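Local coordinates for type I modular polyketide synthase (Streptomyces albus subsp. albus, PDB 6IYR), which probably transfers an acyl extender unit, such as malonyl, from coenzyme A to the acyl carrier protein during salinomycin assembly, at residues V129-G134 with A215-S220; N285-T290 with Q408-A413; L351-G356 with V377-A382. All blocks are in the same frame, centred on the assembly; numbering follows the deposited sequence.

Interaction 1: V129-G134 with A215-S220; sequences VFVFPG and AVIGHS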
loop_
_atom_site.group_PDB
_atom_site.type_symbol
_atom_site.label_atom_id
_atom_site.label_comp_id
_atom_site.label_asym_id
_atom_site.label_seq_id
_atom_site.Cartn_x
_atom_site.Cartn_y
_atom_site.Cartn_z
ATOM N N VAL A 129 8.561 -2.989 -5.967
ATOM C CA VAL A 129 8.009 -1.653 -5.958
ATOM C C VAL A 129 7.078 -1.450 -4.774
ATOM O O VAL A 129 6.156 -2.268 -4.544
ATOM C CB VAL A 129 7.222 -1.404 -7.238
ATOM C CG1 VAL A 129 6.598 -0.031 -7.177
ATOM C CG2 VAL A 129 8.116 -1.550 -8.441
ATOM N N PHE A 130 7.336 -0.427 -3.972
ATOM C CA PHE A 130 6.373 -0.042 -2.924
ATOM C C PHE A 130 5.316 0.973 -3.465
ATOM O O PHE A 130 5.671 2.038 -3.996
ATOM C CB PHE A 130 7.058 0.562 -1.695
ATOM C CG PHE A 130 7.815 -0.438 -0.822
ATOM C CD1 PHE A 130 8.030 -1.752 -1.232
ATOM C CD2 PHE A 130 8.469 0.010 0.318
ATOM C CE1 PHE A 130 8.777 -2.617 -0.451
ATOM C CE2 PHE A 130 9.265 -0.845 1.092
ATOM C CZ PHE A 130 9.414 -2.158 0.696
ATOM N N VAL A 131 4.042 0.673 -3.210
ATOM C CA VAL A 131 2.907 1.501 -3.650
ATOM C C VAL A 131 2.219 2.190 -2.478
ATOM O O VAL A 131 1.918 1.558 -1.463
ATOM C CB VAL A 131 1.876 0.655 -4.397
ATOM C CG1 VAL A 131 0.687 1.518 -4.814
ATOM C CG2 VAL A 131 2.507 0.028 -5.619
ATOM N N PHE A 132 2.047 3.507 -2.562
ATOM C CA PHE A 132 1.475 4.258 -1.466
ATOM C C PHE A 132 0.180 4.927 -1.952
ATOM O O PHE A 132 0.225 5.882 -2.727
ATOM C CB PHE A 132 2.457 5.327 -0.987
ATOM C CG PHE A 132 3.714 4.765 -0.375
ATOM C CD1 PHE A 132 4.779 4.371 -1.183
ATOM C CD2 PHE A 132 3.789 4.536 0.990
ATOM C CE1 PHE A 132 5.929 3.848 -0.623
ATOM C CE2 PHE A 132 4.982 4.086 1.571
ATOM C CZ PHE A 132 6.045 3.741 0.763
ATOM N N PRO A 133 -0.975 4.377 -1.565
ATOM C CA PRO A 133 -2.220 4.949 -2.074
ATOM C C PRO A 133 -2.569 6.235 -1.390
ATOM O O PRO A 133 -1.892 6.648 -0.431
ATOM C CB PRO A 133 -3.293 3.890 -1.730
ATOM C CG PRO A 133 -2.594 2.791 -1.061
ATOM C CD PRO A 133 -1.227 3.266 -0.632
ATOM N N GLY A 134 -3.682 6.815 -1.842
ATOM C CA GLY A 134 -4.265 7.994 -1.214
ATOM C C GLY A 134 -5.394 7.598 -0.262
ATOM O O GLY A 134 -5.283 6.700 0.561
ATOM N N ALA A 215 11.920 0.762 -5.986
ATOM C CA ALA A 215 11.291 2.023 -6.356
ATOM C C ALA A 215 10.005 2.226 -5.554
ATOM O O ALA A 215 9.457 1.263 -4.990
ATOM C CB ALA A 215 10.998 2.051 -7.855
ATOM N N VAL A 216 9.615 3.492 -5.426
ATOM C CA VAL A 216 8.351 3.889 -4.817
ATOM C C VAL A 216 7.451 4.659 -5.791
ATOM O O VAL A 216 7.885 5.383 -6.708
ATOM C CB VAL A 216 8.518 4.697 -3.521
ATOM C CG1 VAL A 216 9.383 3.936 -2.496
ATOM C CG2 VAL A 216 9.131 6.067 -3.816
ATOM N N ILE A 217 6.166 4.425 -5.631
ATOM C CA ILE A 217 5.163 5.140 -6.377
ATOM C C ILE A 217 4.061 5.524 -5.411
ATOM O O ILE A 217 3.712 4.786 -4.513
ATOM C CB ILE A 217 4.622 4.420 -7.621
ATOM C CG1 ILE A 217 4.031 3.071 -7.271
ATOM C CG2 ILE A 217 5.685 4.310 -8.691
ATOM C CD1 ILE A 217 3.389 2.424 -8.467
ATOM N N GLY A 218 3.536 6.708 -5.618
ATOM C CA GLY A 218 2.508 7.251 -4.745
ATOM C C GLY A 218 1.329 7.739 -5.567
ATOM O O GLY A 218 1.447 8.008 -6.787
ATOM N N HIS A 219 0.167 7.731 -4.929
ATOM C CA HIS A 219 -1.071 8.103 -5.570
ATOM C C HIS A 219 -1.636 9.293 -4.789
ATOM O O HIS A 219 -1.946 9.208 -3.621
ATOM C CB HIS A 219 -2.038 6.913 -5.606
ATOM C CG HIS A 219 -3.226 7.123 -6.488
ATOM N ND1 HIS A 219 -4.156 8.103 -6.242
ATOM C CD2 HIS A 219 -3.696 6.410 -7.534
ATOM C CE1 HIS A 219 -5.099 8.047 -7.163
ATOM N NE2 HIS A 219 -4.847 7.024 -7.956
ATOM N N SER A 220 -1.666 10.448 -5.427
ATOM C CA SER A 220 -2.019 11.681 -4.740
ATOM C C SER A 220 -1.222 11.867 -3.450
ATOM O O SER A 220 0.009 11.978 -3.493
ATOM C CB SER A 220 -3.542 11.725 -4.459
ATOM O OG SER A 220 -3.956 13.065 -4.165
#

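Interaction 2: N285-T290 with Q408-A413; sequences NGPQST and QETIDA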
loop_
_atom_site.group_PDB
_atom_site.type_symbol
_atom_site.label_atom_id
_atom_site.label_comp_id
_atom_site.label_asym_id
_atom_site.label_seq_id
_atom_site.Cartn_x
_atom_site.Cartn_y
_atom_site.Cartn_z
ATOM N N ASN A 285 -6.023 4.832 -13.133
ATOM C CA ASN A 285 -5.541 3.767 -12.284
ATOM C C ASN A 285 -5.316 2.431 -12.982
ATOM O O ASN A 285 -4.715 1.548 -12.406
ATOM C CB ASN A 285 -6.475 3.594 -11.124
ATOM C CG ASN A 285 -6.575 4.850 -10.311
ATOM O OD1 ASN A 285 -5.653 5.634 -10.275
ATOM N ND2 ASN A 285 -7.743 5.130 -9.811
ATOM N N GLY A 286 -5.798 2.299 -14.218
ATOM C CA GLY A 286 -5.666 1.065 -14.992
ATOM C C GLY A 286 -6.256 1.300 -16.370
ATOM O O GLY A 286 -6.917 2.299 -16.585
ATOM N N PRO A 287 -5.987 0.414 -17.323
ATOM C CA PRO A 287 -6.475 0.637 -18.687
ATOM C C PRO A 287 -8.001 0.792 -18.808
ATOM O O PRO A 287 -8.471 1.342 -19.791
ATOM C CB PRO A 287 -6.005 -0.623 -19.445
ATOM C CG PRO A 287 -5.722 -1.638 -18.397
ATOM C CD PRO A 287 -5.328 -0.894 -17.164
ATOM N N GLN A 288 -8.763 0.312 -17.831
ATOM C CA GLN A 288 -10.230 0.507 -17.819
ATOM C C GLN A 288 -10.732 1.028 -16.484
ATOM O O GLN A 288 -11.831 0.689 -16.037
ATOM C CB GLN A 288 -10.928 -0.808 -18.115
ATOM C CG GLN A 288 -10.680 -1.314 -19.518
ATOM C CD GLN A 288 -11.723 -0.825 -20.493
ATOM O OE1 GLN A 288 -11.393 -0.253 -21.531
ATOM N NE2 GLN A 288 -12.995 -1.016 -20.150
ATOM N N SER A 289 -9.952 1.912 -15.877
ATOM C CA SER A 289 -10.198 2.263 -14.526
ATOM C C SER A 289 -9.734 3.696 -14.228
ATOM O O SER A 289 -8.535 3.978 -14.213
ATOM C CB SER A 289 -9.512 1.191 -13.680
ATOM O OG SER A 289 -9.619 1.516 -12.339
ATOM N N THR A 290 -10.689 4.620 -14.099
ATOM C CA THR A 290 -10.387 6.031 -13.952
ATOM C C THR A 290 -11.283 6.625 -12.885
ATOM O O THR A 290 -12.293 6.022 -12.509
ATOM C CB THR A 290 -10.677 6.825 -15.231
ATOM O OG1 THR A 290 -12.095 6.924 -15.373
ATOM C CG2 THR A 290 -10.115 6.152 -16.454
ATOM N N GLN A 408 -3.281 -4.864 -10.892
ATOM C CA GLN A 408 -3.540 -6.174 -11.490
ATOM C C GLN A 408 -4.146 -6.050 -12.878
ATOM O O GLN A 408 -3.759 -6.777 -13.813
ATOM C CB GLN A 408 -4.496 -6.976 -10.593
ATOM C CG GLN A 408 -4.683 -8.417 -11.054
ATOM C CD GLN A 408 -3.395 -9.224 -10.969
ATOM O OE1 GLN A 408 -2.782 -9.566 -11.990
ATOM N NE2 GLN A 408 -2.919 -9.422 -9.762
ATOM N N GLU A 409 -5.006 -5.051 -13.054
ATOM C CA GLU A 409 -5.608 -4.791 -14.357
ATOM C C GLU A 409 -4.553 -4.369 -15.380
ATOM O O GLU A 409 -4.619 -4.740 -16.559
ATOM C CB GLU A 409 -6.696 -3.704 -14.205
ATOM C CG GLU A 409 -7.455 -3.348 -15.479
ATOM C CD GLU A 409 -8.560 -2.312 -15.242
ATOM O OE1 GLU A 409 -8.313 -1.085 -15.328
ATOM O OE2 GLU A 409 -9.703 -2.733 -15.031
ATOM N N THR A 410 -3.568 -3.568 -14.970
ATOM C CA THR A 410 -2.550 -3.199 -15.946
ATOM C C THR A 410 -1.533 -4.312 -16.219
ATOM O O THR A 410 -1.155 -4.524 -17.372
ATOM C CB THR A 410 -1.875 -1.839 -15.714
ATOM O OG1 THR A 410 -0.470 -1.995 -15.535
ATOM C CG2 THR A 410 -2.505 -1.082 -14.639
ATOM N N ILE A 411 -1.155 -5.047 -15.181
ATOM C CA ILE A 411 -0.356 -6.279 -15.338
ATOM C C ILE A 411 -1.033 -7.187 -16.342
ATOM O O ILE A 411 -0.389 -7.703 -17.250
ATOM C CB ILE A 411 -0.229 -7.057 -14.003
ATOM C CG1 ILE A 411 0.611 -6.263 -13.028
ATOM C CG2 ILE A 411 0.360 -8.461 -14.219
ATOM C CD1 ILE A 411 0.765 -6.884 -11.666
ATOM N N ASP A 412 -2.325 -7.418 -16.170
ATOM C CA ASP A 412 -3.034 -8.336 -17.057
ATOM C C ASP A 412 -3.043 -7.834 -18.484
ATOM O O ASP A 412 -3.001 -8.623 -19.413
ATOM C CB ASP A 412 -4.486 -8.582 -16.601
ATOM C CG ASP A 412 -4.572 -9.415 -15.320
ATOM O OD1 ASP A 412 -3.534 -9.917 -14.878
ATOM O OD2 ASP A 412 -5.649 -9.442 -14.668
ATOM N N ALA A 413 -3.221 -6.543 -18.686
ATOM C CA ALA A 413 -3.363 -6.067 -20.047
ATOM C C ALA A 413 -1.994 -6.058 -20.713
ATOM O O ALA A 413 -1.882 -6.175 -21.911
ATOM C CB ALA A 413 -3.968 -4.678 -20.064
#

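Interaction 3: L351-G356 with V377-A382; sequences LSTVTG and VRFEDA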
loop_
_atom_site.group_PDB
_atom_site.type_symbol
_atom_site.label_atom_id
_atom_site.label_comp_id
_atom_site.label_asym_id
_atom_site.label_seq_id
_atom_site.Cartn_x
_atom_site.Cartn_y
_atom_site.Cartn_z
ATOM N N LEU A 351 9.290 7.376 -8.746
ATOM C CA LEU A 351 8.646 7.571 -10.008
ATOM C C LEU A 351 7.372 8.411 -9.815
ATOM O O LEU A 351 6.399 7.965 -9.231
ATOM C CB LEU A 351 8.359 6.248 -10.674
ATOM C CG LEU A 351 7.584 6.310 -11.986
ATOM C CD1 LEU A 351 8.235 7.255 -12.981
ATOM C CD2 LEU A 351 7.437 4.914 -12.585
ATOM N N SER A 352 7.426 9.661 -10.255
ATOM C CA SER A 352 6.325 10.605 -10.075
ATOM C C SER A 352 5.125 10.194 -10.885
ATOM O O SER A 352 5.194 9.958 -12.102
ATOM C CB SER A 352 6.753 12.005 -10.485
ATOM O OG SER A 352 5.694 12.939 -10.320
ATOM N N THR A 353 3.997 10.137 -10.207
ATOM C CA THR A 353 2.735 9.930 -10.911
ATOM C C THR A 353 2.145 11.284 -11.322
ATOM O O THR A 353 1.094 11.344 -11.971
ATOM C CB THR A 353 1.747 9.177 -10.024
ATOM O OG1 THR A 353 1.571 9.887 -8.798
ATOM C CG2 THR A 353 2.282 7.790 -9.721
ATOM N N VAL A 354 2.862 12.359 -11.008
ATOM C CA VAL A 354 2.513 13.689 -11.544
ATOM C C VAL A 354 3.156 13.910 -12.897
ATOM O O VAL A 354 2.474 14.116 -13.908
ATOM C CB VAL A 354 2.945 14.832 -10.628
ATOM C CG1 VAL A 354 2.522 16.186 -11.209
ATOM C CG2 VAL A 354 2.345 14.666 -9.252
ATOM N N THR A 355 4.465 13.753 -12.948
ATOM C CA THR A 355 5.171 13.979 -14.197
ATOM C C THR A 355 5.369 12.753 -14.987
ATOM O O THR A 355 5.728 12.843 -16.151
ATOM C CB THR A 355 6.544 14.584 -13.972
ATOM O OG1 THR A 355 7.398 13.598 -13.369
ATOM C CG2 THR A 355 6.408 15.802 -13.082
ATOM N N GLY A 356 5.250 11.584 -14.360
ATOM C CA GLY A 356 5.490 10.355 -15.102
ATOM C C GLY A 356 6.979 10.087 -15.310
ATOM O O GLY A 356 7.317 9.247 -16.103
ATOM N N VAL A 377 -3.612 12.062 -11.558
ATOM C CA VAL A 377 -2.691 11.099 -11.022
ATOM C C VAL A 377 -2.511 10.061 -12.113
ATOM O O VAL A 377 -3.417 9.316 -12.420
ATOM C CB VAL A 377 -3.266 10.422 -9.773
ATOM C CG1 VAL A 377 -2.359 9.311 -9.293
ATOM C CG2 VAL A 377 -3.536 11.431 -8.682
ATOM N N ARG A 378 -1.335 10.029 -12.713
ATOM C CA ARG A 378 -1.057 9.075 -13.775
ATOM C C ARG A 378 -0.499 7.759 -13.235
ATOM O O ARG A 378 0.633 7.399 -13.493
ATOM C CB ARG A 378 -0.118 9.698 -14.792
ATOM C CG ARG A 378 -0.475 11.131 -15.106
ATOM C CD ARG A 378 0.146 11.629 -16.391
ATOM N NE ARG A 378 -0.177 13.037 -16.598
ATOM C CZ ARG A 378 -1.225 13.480 -17.286
ATOM N NH1 ARG A 378 -1.430 14.782 -17.397
ATOM N NH2 ARG A 378 -2.055 12.623 -17.861
ATOM N N PHE A 379 -1.320 7.060 -12.472
ATOM C CA PHE A 379 -0.922 5.814 -11.855
ATOM C C PHE A 379 -0.647 4.678 -12.821
ATOM O O PHE A 379 0.392 4.055 -12.749
ATOM C CB PHE A 379 -1.934 5.410 -10.799
ATOM C CG PHE A 379 -1.509 4.254 -9.973
ATOM C CD1 PHE A 379 -0.557 4.404 -8.996
ATOM C CD2 PHE A 379 -2.075 3.021 -10.161
ATOM C CE1 PHE A 379 -0.167 3.342 -8.228
ATOM C CE2 PHE A 379 -1.687 1.954 -9.397
ATOM C CZ PHE A 379 -0.738 2.117 -8.431
ATOM N N GLU A 380 -1.513 4.499 -13.808
ATOM C CA GLU A 380 -1.350 3.427 -14.777
ATOM C C GLU A 380 -0.063 3.588 -15.559
ATOM O O GLU A 380 0.627 2.632 -15.810
ATOM C CB GLU A 380 -2.526 3.359 -15.754
ATOM C CG GLU A 380 -2.309 2.383 -16.891
ATOM C CD GLU A 380 -3.274 2.546 -18.045
ATOM O OE1 GLU A 380 -4.107 3.457 -18.031
ATOM O OE2 GLU A 380 -3.192 1.759 -18.987
ATOM N N ASP A 381 0.248 4.818 -15.917
ATOM C CA ASP A 381 1.427 5.141 -16.662
ATOM C C ASP A 381 2.674 4.747 -15.908
ATOM O O ASP A 381 3.573 4.177 -16.469
ATOM C CB ASP A 381 1.449 6.638 -16.813
ATOM C CG ASP A 381 1.639 7.056 -18.204
ATOM O OD1 ASP A 381 0.684 7.618 -18.761
ATOM O OD2 ASP A 381 2.741 6.824 -18.730
ATOM N N ALA A 382 2.703 5.044 -14.626
ATOM C CA ALA A 382 3.827 4.700 -13.806
ATOM C C ALA A 382 3.992 3.195 -13.725
ATOM O O ALA A 382 5.081 2.685 -13.852
ATOM C CB ALA A 382 3.649 5.273 -12.430
#

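Interaction 1: V129-G134 with A215-S220
Ile217 packs against Val129 and Val131, its CG1 lying 3.8 Å from CG2 of Val131 and 4.0 Å from CG1 of Val129. Its first torsion (chi1 58°) sets CG1 between the backbone N and the carbonyl carbon, beside both valines, and Leu386 and Phe379 of helix 379-388 cover this face. Branched aliphatic residues suit such a buried parallel sheet. On the opposite face Phe132 brings CE1 to within 3.9 Å of Val216 CG1, while the O of Ile217 sits in the ring plane at its edge, 3.5 Å from CD1; helices 222-230 and 188-208 close over this ring. Between the faces the segments are laced by Phe130 N to Ala215 O, Ile217 N to Phe130 O, Phe132 N to Ile217 O and His219 N to Phe132 O, each 2.9 Å long. Past the strand ends the fit slackens. Gly134 N stands 3.5 Å from His219 O at an angle too poor for a bond, and the partly exposed His219 sends its imidazole away to Asn285. Ser220, whose OG is hydrogen-bonded to His323, follows in a strained turn (phi 50°) ahead of helix 222-230, consistent with the GxSxG nucleophile elbow of the acyltransferase fold.

Interaction 2: N285-T290 with Q408-A413
The carboxylate of Glu409 has Gln288 N over one face, while Ser289 CB lies beyond OE1 near the edge, tilted to the other side. Both belong to a beta hairpin whose tight turn, Pro287-Gln288, joins strands 279-286 and 289-294; a classic beta bulge, in which Asn285 and Gly286 both face Ser289, lies at its base. Gln288 N donates to Glu409 OE1 over 2.9 Å, approaching from 59° out of the carboxylate plane with the N-H fairly straight (154°). Near the edge, Ser289 CB comes within 3.1 Å of the same OE1, a tight approach. Glu409 can span the gap from helix 404-414 because its CG is anti to the backbone N and the chain stays extended beyond it. Its methylenes slide past the Pro287 ring in the opposite sense, CG lying 3.7 Å from Pro287 CD. Gly286 has no side chain, so Gly286 C can lie 3.3 Å from Glu409 OE1. Thr410, backed by Val383 and Leu387 of helix 379-388, offers its methyl CG2 to the hairpin, 3.8 Å from Gly286 CA. One turn along from Glu409, small Ala413 completes the apolar side of the contact: its CB touches Pro287 CG at 3.9 Å.

Interaction 3: L351-G356 with V377-A382
Thr353 lays its methyl CG2 against Ala382 CB, 3.9 Å away, while its OG1 runs alongside Val377 CG1 at 4.0 Å. A chi1 of 56° separates these duties: the hydroxyl, between the backbone N and the carbonyl carbon, reaches Gly218 O, and the methyl is left for the helix. Threonine suits a buried place that needs both a polar and an apolar branch. Ala382 also receives Leu351, whose CD2 is 3.8 Å from its CB; the short alanine side chain lets the loop come this near the helix. The one backbone bond across the contact runs from Arg378 N to Thr353 O, 2.9 Å long. Arg378 occupies the N-cap position and centres an inverse gamma turn, and its CB and CG both stand 3.5 Å from that same oxygen. Farther out, the extended chain carries NE to 3.9 Å from Val354 O, too long for a bond. Ser352 OG braces the loop from within, accepting from Val354 N (an ST turn) and from Thr355 N (an ST motif). Thr353 N bonds to Glu223 of helix 222-230 and Ser352 OG to Tyr368 of helix 366-374, while Val377 pairs with strand 279-286 just before helix 379-388 begins.

Interaction 1, inside the hydrolase-like core, holds the presumed nucleophile Ser220; the other two reach it through neighbouring residues. A phosphate ion, probably from the crystallisation liquor, lies about 5 Å from Gly134, close to Ser220, and may mark the pocket. Interactions 1 and 3, centres 10 Å apart, are stitched by probable hydrogen bonds, Gly218 O to Thr353 OG1 (2.8 Å) and Val216 O to Leu351 N (3.2 Å). Interactions 2 and 3 share a sheet through strands 279-286 and 377-378. Interaction 2, Val377 against His219, and Asn285 OD1 to His219 NE2 (2.8 Å) bridge the core and the smaller ferredoxin-like part, between which acyltransferases of this family probably bind substrates.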